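Local coordinates for protein elongation factor G (Thermus thermophilus, PDB 2DY1) that binds GTP and magnesium in its P-loop-type G domain and probably acts as a GTPase elongation factor in protein synthesis, at residues R129-D137 against L247-R257; L325-L336 against E340-P351. All coordinates share one frame; numbering follows the deposited sequence.

Interaction 1 of 2, residues R129-D137 against L247-R257. With GTP (guanosine-5'-triphosphate), chain C.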
loop_
_atom_site.group_PDB
_atom_site.type_symbol
_atom_site.label_atom_id
_atom_site.label_comp_id
_atom_site.label_asym_id
_atom_site.label_seq_id
_atom_site.Cartn_x
_atom_site.Cartn_y
_atom_site.Cartn_z
ATOM N N ARG A 129 16.246 13.298 1.599
ATOM C CA ARG A 129 15.846 13.009 0.229
ATOM C C ARG A 129 16.797 13.673 -0.759
ATOM O O ARG A 129 17.291 14.782 -0.523
ATOM C CB ARG A 129 14.428 13.524 -0.048
ATOM C CG ARG A 129 13.292 12.578 0.372
ATOM C CD ARG A 129 12.174 13.381 1.018
ATOM N NE ARG A 129 12.631 13.795 2.349
ATOM C CZ ARG A 129 12.187 14.863 2.996
ATOM N NH1 ARG A 129 11.265 15.646 2.444
ATOM N NH2 ARG A 129 12.682 15.151 4.192
ATOM N N MET A 130 17.086 12.962 -1.843
ATOM C CA MET A 130 17.925 13.461 -2.937
ATOM C C MET A 130 17.094 13.134 -4.177
ATOM O O MET A 130 16.346 12.167 -4.166
ATOM C CB MET A 130 19.270 12.707 -2.974
ATOM C CG MET A 130 20.055 12.763 -4.264
ATOM S SD MET A 130 21.532 11.680 -4.103
ATOM C CE MET A 130 22.424 12.669 -2.928
ATOM N N VAL A 131 17.187 13.960 -5.214
ATOM C CA VAL A 131 16.443 13.732 -6.456
ATOM C C VAL A 131 17.421 13.376 -7.549
ATOM O O VAL A 131 18.510 13.946 -7.608
ATOM C CB VAL A 131 15.737 15.038 -6.922
ATOM C CG1 VAL A 131 15.141 14.870 -8.329
ATOM C CG2 VAL A 131 14.639 15.420 -5.934
ATOM N N VAL A 132 17.055 12.427 -8.410
ATOM C CA VAL A 132 17.889 12.130 -9.573
ATOM C C VAL A 132 16.986 12.314 -10.792
ATOM O O VAL A 132 15.918 11.715 -10.894
ATOM C CB VAL A 132 18.552 10.698 -9.539
ATOM C CG1 VAL A 132 17.530 9.598 -9.364
ATOM C CG2 VAL A 132 19.368 10.491 -10.820
ATOM N N VAL A 133 17.406 13.195 -11.697
ATOM C CA VAL A 133 16.628 13.491 -12.898
ATOM C C VAL A 133 17.083 12.609 -14.036
ATOM O O VAL A 133 18.250 12.638 -14.460
ATOM C CB VAL A 133 16.790 14.965 -13.293
ATOM C CG1 VAL A 133 16.026 15.225 -14.605
ATOM C CG2 VAL A 133 16.267 15.857 -12.167
ATOM N N THR A 134 16.132 11.813 -14.516
ATOM C CA THR A 134 16.359 10.863 -15.603
ATOM C C THR A 134 15.694 11.313 -16.896
ATOM O O THR A 134 14.967 12.294 -16.921
ATOM C CB THR A 134 15.725 9.525 -15.257
ATOM O OG1 THR A 134 14.314 9.734 -15.051
ATOM C CG2 THR A 134 16.366 8.945 -13.981
ATOM N N LYS A 135 15.961 10.562 -17.963
ATOM C CA LYS A 135 15.337 10.795 -19.267
ATOM C C LYS A 135 15.500 12.171 -19.915
ATOM O O LYS A 135 14.698 12.550 -20.780
ATOM C CB LYS A 135 13.838 10.459 -19.168
ATOM C CG LYS A 135 13.566 9.020 -18.744
ATOM C CD LYS A 135 12.064 8.680 -18.862
ATOM C CE LYS A 135 11.796 7.184 -18.678
ATOM N NZ LYS A 135 10.369 6.799 -18.990
ATOM N N LEU A 136 16.518 12.934 -19.518
ATOM C CA LEU A 136 16.684 14.238 -20.151
ATOM C C LEU A 136 16.994 14.057 -21.651
ATOM O O LEU A 136 16.771 14.983 -22.441
ATOM C CB LEU A 136 17.799 15.039 -19.463
ATOM C CG LEU A 136 17.975 16.489 -19.941
ATOM C CD1 LEU A 136 16.715 17.284 -19.626
ATOM C CD2 LEU A 136 19.190 17.129 -19.271
ATOM N N ASP A 137 17.461 12.877 -22.047
ATOM C CA ASP A 137 17.790 12.630 -23.456
ATOM C C ASP A 137 16.549 12.665 -24.329
ATOM O O ASP A 137 16.647 12.775 -25.560
ATOM C CB ASP A 137 18.509 11.289 -23.636
ATOM C CG ASP A 137 17.696 10.112 -23.113
ATOM O OD1 ASP A 137 17.324 10.139 -21.912
ATOM O OD2 ASP A 137 17.443 9.164 -23.898
ATOM N N LEU A 247 18.109 20.319 2.982
ATOM C CA LEU A 247 18.482 20.547 1.589
ATOM C C LEU A 247 18.281 19.227 0.863
ATOM O O LEU A 247 18.556 18.170 1.417
ATOM C CB LEU A 247 19.936 20.976 1.456
ATOM C CG LEU A 247 20.318 22.393 1.942
ATOM C CD1 LEU A 247 21.819 22.590 1.739
ATOM C CD2 LEU A 247 19.508 23.448 1.189
ATOM N N TYR A 248 17.828 19.308 -0.382
ATOM C CA TYR A 248 17.584 18.117 -1.192
ATOM C C TYR A 248 18.457 18.212 -2.446
ATOM O O TYR A 248 18.105 18.908 -3.394
ATOM C CB TYR A 248 16.111 18.070 -1.602
ATOM C CG TYR A 248 15.148 18.178 -0.430
ATOM C CD1 TYR A 248 14.124 19.123 -0.439
ATOM C CD2 TYR A 248 15.272 17.342 0.685
ATOM C CE1 TYR A 248 13.243 19.248 0.633
ATOM C CE2 TYR A 248 14.398 17.461 1.760
ATOM C CZ TYR A 248 13.388 18.420 1.722
ATOM O OH TYR A 248 12.529 18.541 2.796
ATOM N N PRO A 249 19.596 17.509 -2.475
ATOM C CA PRO A 249 20.460 17.583 -3.662
ATOM C C PRO A 249 19.736 17.077 -4.901
ATOM O O PRO A 249 18.952 16.132 -4.804
ATOM C CB PRO A 249 21.626 16.666 -3.320
ATOM C CG PRO A 249 21.621 16.597 -1.806
ATOM C CD PRO A 249 20.148 16.584 -1.468
ATOM N N VAL A 250 20.001 17.711 -6.048
ATOM C CA VAL A 250 19.402 17.282 -7.309
ATOM C C VAL A 250 20.540 16.897 -8.248
ATOM O O VAL A 250 21.392 17.723 -8.608
ATOM C CB VAL A 250 18.577 18.416 -7.966
ATOM C CG1 VAL A 250 17.944 17.919 -9.280
ATOM C CG2 VAL A 250 17.497 18.894 -7.022
ATOM N N ALA A 251 20.554 15.629 -8.637
ATOM C CA ALA A 251 21.568 15.093 -9.521
ATOM C C ALA A 251 20.932 14.743 -10.863
ATOM O O ALA A 251 19.715 14.621 -10.976
ATOM C CB ALA A 251 22.191 13.836 -8.901
ATOM N N LEU A 252 21.783 14.606 -11.865
ATOM C CA LEU A 252 21.343 14.254 -13.204
ATOM C C LEU A 252 22.039 12.961 -13.604
ATOM O O LEU A 252 23.274 12.886 -13.579
ATOM C CB LEU A 252 21.744 15.400 -14.153
ATOM C CG LEU A 252 21.412 15.466 -15.635
ATOM C CD1 LEU A 252 19.916 15.329 -15.890
ATOM C CD2 LEU A 252 21.917 16.829 -16.131
ATOM N N ALA A 253 21.266 11.937 -13.978
ATOM C CA ALA A 253 21.875 10.675 -14.402
ATOM C C ALA A 253 20.864 9.877 -15.208
ATOM O O ALA A 253 19.661 10.013 -15.009
ATOM C CB ALA A 253 22.338 9.848 -13.179
ATOM N N SER A 254 21.367 9.054 -16.123
ATOM C CA SER A 254 20.503 8.209 -16.941
ATOM C C SER A 254 21.174 6.849 -17.098
ATOM O O SER A 254 22.323 6.760 -17.512
ATOM C CB SER A 254 20.299 8.806 -18.328
ATOM O OG SER A 254 19.759 7.823 -19.203
ATOM N N GLY A 255 20.455 5.783 -16.748
ATOM C CA GLY A 255 21.051 4.470 -16.921
ATOM C C GLY A 255 20.972 4.031 -18.376
ATOM O O GLY A 255 21.744 3.194 -18.816
ATOM N N GLU A 256 20.062 4.650 -19.132
ATOM C CA GLU A 256 19.863 4.296 -20.545
ATOM C C GLU A 256 20.974 4.905 -21.396
ATOM O O GLU A 256 21.531 4.243 -22.257
ATOM C CB GLU A 256 18.501 4.807 -21.004
ATOM C CG GLU A 256 18.036 4.299 -22.352
ATOM C CD GLU A 256 17.579 2.862 -22.288
ATOM O OE1 GLU A 256 16.895 2.505 -21.299
ATOM O OE2 GLU A 256 17.894 2.094 -23.224
ATOM N N ARG A 257 21.311 6.165 -21.131
ATOM C CA ARG A 257 22.381 6.844 -21.870
ATOM C C ARG A 257 23.745 6.641 -21.195
ATOM O O ARG A 257 24.770 7.069 -21.723
ATOM C CB ARG A 257 22.096 8.355 -21.941
ATOM C CG ARG A 257 20.791 8.756 -22.586
ATOM C CD ARG A 257 20.791 8.380 -24.050
ATOM N NE ARG A 257 21.935 8.969 -24.730
ATOM C CZ ARG A 257 22.378 8.583 -25.923
ATOM N NH1 ARG A 257 21.769 7.600 -26.575
ATOM N NH2 ARG A 257 23.436 9.177 -26.462
HETATM P PG GTP C . 8.669 1.130 -12.438
HETATM O O1G GTP C . 7.481 0.492 -13.311
HETATM O O2G GTP C . 9.498 -0.050 -11.735
HETATM O O3G GTP C . 8.196 2.141 -11.465
HETATM O O3B GTP C . 9.610 1.778 -13.574
HETATM P PB GTP C . 11.131 2.239 -13.353
HETATM O O1B GTP C . 11.134 3.542 -12.647
HETATM O O2B GTP C . 11.907 1.128 -12.753
HETATM O O3A GTP C . 11.589 2.563 -14.856
HETATM P PA GTP C . 12.343 1.518 -15.812
HETATM O O1A GTP C . 13.765 1.439 -15.410
HETATM O O2A GTP C . 11.551 0.268 -15.873
HETATM O "O5'" GTP C . 12.290 2.252 -17.241
HETATM C "C5'" GTP C . 11.045 2.301 -17.938
HETATM C "C4'" GTP C . 11.281 2.692 -19.396
HETATM O "O4'" GTP C . 12.051 3.905 -19.374
HETATM C "C3'" GTP C . 12.151 1.638 -20.084
HETATM O "O3'" GTP C . 11.815 1.588 -21.473
HETATM C "C2'" GTP C . 13.562 2.194 -19.900
HETATM O "O2'" GTP C . 14.392 1.745 -20.975
HETATM C "C1'" GTP C . 13.263 3.677 -20.110
HETATM N N9 GTP C . 14.325 4.563 -19.581
HETATM C C8 GTP C . 14.813 4.548 -18.341
HETATM N N7 GTP C . 15.653 5.568 -18.180
HETATM C C5 GTP C . 15.708 6.238 -19.327
HETATM C C6 GTP C . 16.403 7.367 -19.748
HETATM O O6 GTP C . 17.126 8.004 -18.983
HETATM N N1 GTP C . 16.236 7.802 -21.069
HETATM C C2 GTP C . 15.382 7.105 -21.932
HETATM N N2 GTP C . 15.218 7.516 -23.186
HETATM N N3 GTP C . 14.724 6.023 -21.488
HETATM C C4 GTP C . 14.870 5.590 -20.228
HETATM O O HOH W 1 17.468 15.832 2.850
HETATM O O HOH W 2 12.507 17.723 5.486
#
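Val131 sits at the middle of the backbone pairing, its N bonded to Pro249 O at 2.8 Å and its O taking Ala251 N. Val133 N then gives to Ala251 O, and Ala253 N closes the run on Val133 O, so two parallel strands are joined by four nearly straight bonds. Apolar side chains fill in on both faces. Val133 CG2 meets Val250 CG1, and Leu252 CD1 wedges between Val133 CB and Leu136 CD2 (3.9 Å to the latter); across the sheet, Val132 CG2 rests on Ala253 CB. These are neighbouring central strands of the G-domain sheet, and the loops at their C-terminal ends carry the guanine site. There the Asp137 carboxylate takes both base N-H groups, OD1 from GTP N1 at 2.7 Å and OD2 from GTP N2 at 2.9 Å. GTP O6 receives two donors, Ser254 OG at 2.6 Å and Lys135 N at 3.0 Å, while Ser254 OG accepts from Arg257 N in an ST motif. Glu256 OE1 takes the ribose O2' hydroxyl. At the far end Tyr248 CE2 sits over the centre of the Arg129 guanidinium, 3.5 Å above that group's plane, the two flat groups 51° apart. NE of Arg129 bonds to Leu127 O and NH1 makes a salt bridge with Glu123, which helps hold the guanidinium in place, and a water links NH2 to Tyr248 OH.

Interaction 2 of 2, residues L325-L336 against E340-P351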
loop_
_atom_site.group_PDB
_atom_site.type_symbol
_atom_site.label_atom_id
_atom_site.label_comp_id
_atom_site.label_asym_id
_atom_site.label_seq_id
_atom_site.Cartn_x
_atom_site.Cartn_y
_atom_site.Cartn_z
ATOM N N LEU A 325 21.547 -17.291 12.840
ATOM C CA LEU A 325 22.002 -17.020 11.473
ATOM C C LEU A 325 23.337 -17.708 11.242
ATOM O O LEU A 325 24.387 -17.086 11.292
ATOM C CB LEU A 325 22.155 -15.502 11.283
ATOM C CG LEU A 325 20.890 -14.649 11.474
ATOM C CD1 LEU A 325 21.216 -13.169 11.321
ATOM C CD2 LEU A 325 19.837 -15.062 10.456
ATOM N N PRO A 326 23.311 -19.027 10.992
ATOM C CA PRO A 326 24.556 -19.760 10.765
ATOM C C PRO A 326 25.328 -19.256 9.549
ATOM O O PRO A 326 26.563 -19.330 9.505
ATOM C CB PRO A 326 24.083 -21.215 10.642
ATOM C CG PRO A 326 22.685 -21.085 10.136
ATOM C CD PRO A 326 22.141 -19.915 10.922
ATOM N N HIS A 327 24.594 -18.732 8.573
ATOM C CA HIS A 327 25.203 -18.164 7.374
ATOM C C HIS A 327 24.567 -16.802 7.144
ATOM O O HIS A 327 23.375 -16.603 7.408
ATOM C CB HIS A 327 24.948 -19.046 6.146
ATOM C CG HIS A 327 25.551 -20.412 6.247
ATOM N ND1 HIS A 327 26.872 -20.668 5.947
ATOM C CD2 HIS A 327 25.024 -21.587 6.665
ATOM C CE1 HIS A 327 27.134 -21.941 6.181
ATOM N NE2 HIS A 327 26.031 -22.520 6.619
ATOM N N LEU A 328 25.374 -15.859 6.684
ATOM C CA LEU A 328 24.889 -14.515 6.389
ATOM C C LEU A 328 24.888 -14.364 4.876
ATOM O O LEU A 328 25.866 -14.721 4.227
ATOM C CB LEU A 328 25.823 -13.464 6.990
ATOM C CG LEU A 328 25.989 -13.530 8.519
ATOM C CD1 LEU A 328 26.935 -12.439 8.961
ATOM C CD2 LEU A 328 24.639 -13.371 9.219
ATOM N N TYR A 329 23.791 -13.839 4.324
ATOM C CA TYR A 329 23.707 -13.639 2.877
ATOM C C TYR A 329 23.187 -12.255 2.559
ATOM O O TYR A 329 22.281 -11.776 3.238
ATOM C CB TYR A 329 22.711 -14.609 2.233
ATOM C CG TYR A 329 22.976 -16.066 2.460
ATOM C CD1 TYR A 329 23.870 -16.757 1.658
ATOM C CD2 TYR A 329 22.343 -16.746 3.493
ATOM C CE1 TYR A 329 24.132 -18.110 1.885
ATOM C CE2 TYR A 329 22.589 -18.086 3.724
ATOM C CZ TYR A 329 23.488 -18.757 2.915
ATOM O OH TYR A 329 23.730 -20.088 3.155
ATOM N N VAL A 330 23.755 -11.642 1.527
ATOM C CA VAL A 330 23.296 -10.340 1.051
ATOM C C VAL A 330 22.584 -10.670 -0.256
ATOM O O VAL A 330 23.105 -11.414 -1.088
ATOM C CB VAL A 330 24.462 -9.387 0.760
ATOM C CG1 VAL A 330 23.962 -8.209 -0.034
ATOM C CG2 VAL A 330 25.090 -8.883 2.082
ATOM N N PRO A 331 21.383 -10.109 -0.461
ATOM C CA PRO A 331 20.636 -10.382 -1.691
ATOM C C PRO A 331 20.989 -9.447 -2.837
ATOM O O PRO A 331 21.328 -8.283 -2.632
ATOM C CB PRO A 331 19.190 -10.207 -1.266
ATOM C CG PRO A 331 19.266 -9.159 -0.196
ATOM C CD PRO A 331 20.566 -9.388 0.528
ATOM N N MET A 332 20.975 -10.002 -4.046
ATOM C CA MET A 332 21.197 -9.216 -5.264
ATOM C C MET A 332 20.079 -9.744 -6.131
ATOM O O MET A 332 20.213 -10.793 -6.774
ATOM C CB MET A 332 22.547 -9.493 -5.921
ATOM C CG MET A 332 22.715 -8.718 -7.222
ATOM S SD MET A 332 24.411 -8.759 -7.852
ATOM C CE MET A 332 25.185 -7.674 -6.765
ATOM N N GLY A 333 18.970 -9.022 -6.154
ATOM C CA GLY A 333 17.827 -9.535 -6.895
ATOM C C GLY A 333 17.448 -10.862 -6.251
ATOM O O GLY A 333 17.361 -10.980 -5.019
ATOM N N LYS A 334 17.227 -11.887 -7.066
ATOM C CA LYS A 334 16.843 -13.182 -6.531
ATOM C C LYS A 334 17.984 -14.028 -5.980
ATOM O O LYS A 334 17.724 -15.088 -5.397
ATOM C CB LYS A 334 16.105 -13.989 -7.610
ATOM C CG LYS A 334 16.977 -14.664 -8.669
ATOM C CD LYS A 334 16.067 -15.287 -9.730
ATOM C CE LYS A 334 16.881 -16.003 -10.788
ATOM N NZ LYS A 334 15.952 -16.599 -11.805
ATOM N N ASP A 335 19.230 -13.576 -6.148
ATOM C CA ASP A 335 20.391 -14.347 -5.680
ATOM C C ASP A 335 20.777 -13.998 -4.245
ATOM O O ASP A 335 20.576 -12.871 -3.804
ATOM C CB ASP A 335 21.592 -14.106 -6.603
ATOM C CG ASP A 335 21.406 -14.731 -7.985
ATOM O OD1 ASP A 335 21.316 -13.991 -8.981
ATOM O OD2 ASP A 335 21.348 -15.966 -8.066
ATOM N N LEU A 336 21.285 -14.984 -3.503
ATOM C CA LEU A 336 21.747 -14.743 -2.131
ATOM C C LEU A 336 23.245 -14.980 -2.159
ATOM O O LEU A 336 23.701 -16.072 -2.518
ATOM C CB LEU A 336 21.080 -15.696 -1.140
ATOM C CG LEU A 336 19.591 -15.487 -0.865
ATOM C CD1 LEU A 336 19.115 -16.474 0.186
ATOM C CD2 LEU A 336 19.363 -14.053 -0.397
ATOM N N GLU A 340 30.890 -12.904 5.114
ATOM C CA GLU A 340 31.450 -13.337 6.381
ATOM C C GLU A 340 31.195 -12.386 7.543
ATOM O O GLU A 340 31.593 -12.678 8.671
ATOM C CB GLU A 340 32.950 -13.593 6.228
ATOM C CG GLU A 340 33.280 -14.628 5.157
ATOM C CD GLU A 340 32.426 -15.885 5.262
ATOM O OE1 GLU A 340 32.406 -16.511 6.346
ATOM O OE2 GLU A 340 31.772 -16.248 4.255
ATOM N N GLU A 341 30.551 -11.251 7.274
ATOM C CA GLU A 341 30.203 -10.312 8.327
ATOM C C GLU A 341 29.172 -9.362 7.760
ATOM O O GLU A 341 29.057 -9.234 6.545
ATOM C CB GLU A 341 31.414 -9.499 8.792
ATOM C CG GLU A 341 31.955 -8.536 7.748
ATOM C CD GLU A 341 33.170 -7.761 8.242
ATOM O OE1 GLU A 341 33.362 -7.672 9.478
ATOM O OE2 GLU A 341 33.923 -7.233 7.394
ATOM N N ALA A 342 28.428 -8.717 8.644
ATOM C CA ALA A 342 27.430 -7.735 8.239
ATOM C C ALA A 342 27.511 -6.584 9.230
ATOM O O ALA A 342 27.633 -6.804 10.433
ATOM C CB ALA A 342 26.061 -8.346 8.251
ATOM N N GLU A 343 27.454 -5.358 8.737
ATOM C CA GLU A 343 27.549 -4.187 9.613
ATOM C C GLU A 343 26.262 -3.395 9.447
ATOM O O GLU A 343 25.506 -3.645 8.513
ATOM C CB GLU A 343 28.720 -3.296 9.185
ATOM C CG GLU A 343 30.054 -3.997 9.032
ATOM C CD GLU A 343 31.080 -3.100 8.373
ATOM O OE1 GLU A 343 31.427 -2.055 8.965
ATOM O OE2 GLU A 343 31.530 -3.435 7.256
ATOM N N ALA A 344 26.020 -2.423 10.317
ATOM C CA ALA A 344 24.794 -1.625 10.196
ATOM C C ALA A 344 24.748 -1.035 8.783
ATOM O O ALA A 344 25.751 -0.527 8.272
ATOM C CB ALA A 344 24.784 -0.504 11.248
ATOM N N GLY A 345 23.563 -1.110 8.171
ATOM C CA GLY A 345 23.388 -0.628 6.807
ATOM C C GLY A 345 23.163 -1.807 5.864
ATOM O O GLY A 345 22.549 -1.669 4.804
ATOM N N PHE A 346 23.672 -2.971 6.244
ATOM C CA PHE A 346 23.477 -4.161 5.418
ATOM C C PHE A 346 22.019 -4.573 5.369
ATOM O O PHE A 346 21.228 -4.317 6.291
ATOM C CB PHE A 346 24.236 -5.370 5.998
ATOM C CG PHE A 346 25.633 -5.534 5.488
ATOM C CD1 PHE A 346 26.560 -4.503 5.606
ATOM C CD2 PHE A 346 26.030 -6.735 4.880
ATOM C CE1 PHE A 346 27.859 -4.654 5.130
ATOM C CE2 PHE A 346 27.331 -6.899 4.394
ATOM C CZ PHE A 346 28.251 -5.858 4.518
ATOM N N VAL A 347 21.677 -5.219 4.254
ATOM C CA VAL A 347 20.386 -5.838 4.094
ATOM C C VAL A 347 20.778 -7.293 3.891
ATOM O O VAL A 347 21.664 -7.606 3.097
ATOM C CB VAL A 347 19.626 -5.327 2.864
ATOM C CG1 VAL A 347 18.438 -6.258 2.578
ATOM C CG2 VAL A 347 19.123 -3.906 3.146
ATOM N N LEU A 348 20.160 -8.172 4.670
ATOM C CA LEU A 348 20.445 -9.592 4.576
ATOM C C LEU A 348 19.254 -10.364 4.068
ATOM O O LEU A 348 18.112 -9.965 4.283
ATOM C CB LEU A 348 20.798 -10.146 5.955
ATOM C CG LEU A 348 22.041 -9.538 6.617
ATOM C CD1 LEU A 348 22.177 -10.133 8.019
ATOM C CD2 LEU A 348 23.277 -9.835 5.808
ATOM N N GLY A 349 19.526 -11.480 3.394
ATOM C CA GLY A 349 18.447 -12.343 2.944
ATOM C C GLY A 349 18.597 -13.595 3.793
ATOM O O GLY A 349 19.665 -14.210 3.775
ATOM N N VAL A 350 17.558 -13.967 4.527
ATOM C CA VAL A 350 17.601 -15.147 5.403
ATOM C C VAL A 350 16.763 -16.254 4.767
ATOM O O VAL A 350 15.553 -16.115 4.669
ATOM C CB VAL A 350 17.007 -14.794 6.802
ATOM C CG1 VAL A 350 17.074 -15.993 7.739
ATOM C CG2 VAL A 350 17.770 -13.619 7.408
ATOM N N PRO A 351 17.399 -17.350 4.307
ATOM C CA PRO A 351 16.640 -18.454 3.692
ATOM C C PRO A 351 15.980 -19.343 4.743
ATOM O O PRO A 351 16.268 -19.214 5.933
ATOM C CB PRO A 351 17.701 -19.179 2.877
ATOM C CG PRO A 351 18.907 -19.064 3.766
ATOM C CD PRO A 351 18.850 -17.589 4.191
HETATM O O HOH W 3 21.412 -13.885 5.943
#
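Tyr329 O receives Gly349 N at 2.8 Å, the single direct hydrogen bond between 325-336 and 340-351. The donor stands above the carbonyl plane, 36° out of it, and Leu348 CA approaches the same oxygen in a CA-H...O contact. A water makes the second link, accepting from Tyr329 N and donating to Gly349 O. Strands 328-332 and 347-350 run at 105° to each other, consistent with a single direct backbone bond; most of what remains is side-chain packing.

The Tyr329 ring meets Pro351 obliquely, CD2 lying 3.7 Å from Pro351 CD, while Gly349 O sits near the ring plane at its edge. CG of Tyr329 is anti to the carbonyl carbon (chi1 -57°), which carries the ring out beside the proline. Cutting Tyr329 back to an alanine removes the ring, and would probably open a gap beside Pro351 CD and CG. On another side of Pro351, Leu336 CD1 touches CB, and Leu336 CD2 comes to 3.9 Å from Gly349 CA, where a side chain at Gly349 would clash.

Val330 CG2 touches the Phe346 ring obliquely at CD2, 3.7 Å away. Ala342 CA and Glu343 N lie over one face of that ring, towards its rim. Pro331 CD presses to 3.3 Å from Val347 O, a buried carbonyl with no hydrogen-bonding partner in the model, and Pro331 CG meets Val347 CG1. Leu328 spreads its two methyls, CD1 against the backbone of Glu341 and CD2 towards Leu348 CD1. Leu325 CD2 fits against both methyls of Val350, 4.0 Å from CG2. Steeply crossed strands of two antiparallel sheets, packed through apolar and aromatic side chains, are characteristic of the beta-barrel domain 2 of translational GTPases.

Overall arrangement
Along the chain the two contacts come in series: interaction 1 closes at Arg257, well before interaction 2 opens at Leu325. Their centres are 29 Å apart and their nearest atoms about 16 Å, so they do not touch. Interaction 1 pairs adjacent strands inside the ten-stranded sheet of the GTP-binding domain, whereas interaction 2 joins two four-stranded antiparallel sheets within domain 2. The bridge between them is that same large sheet, whose outer strands 65-71 and 74-80 pack against interaction 2: Val66 meets Pro331 and Val347, and Phe77 meets Phe346. Domain 2 thus rests on the opposite flank of the sheet's parallel core from strand 248-252, away from the guanine site.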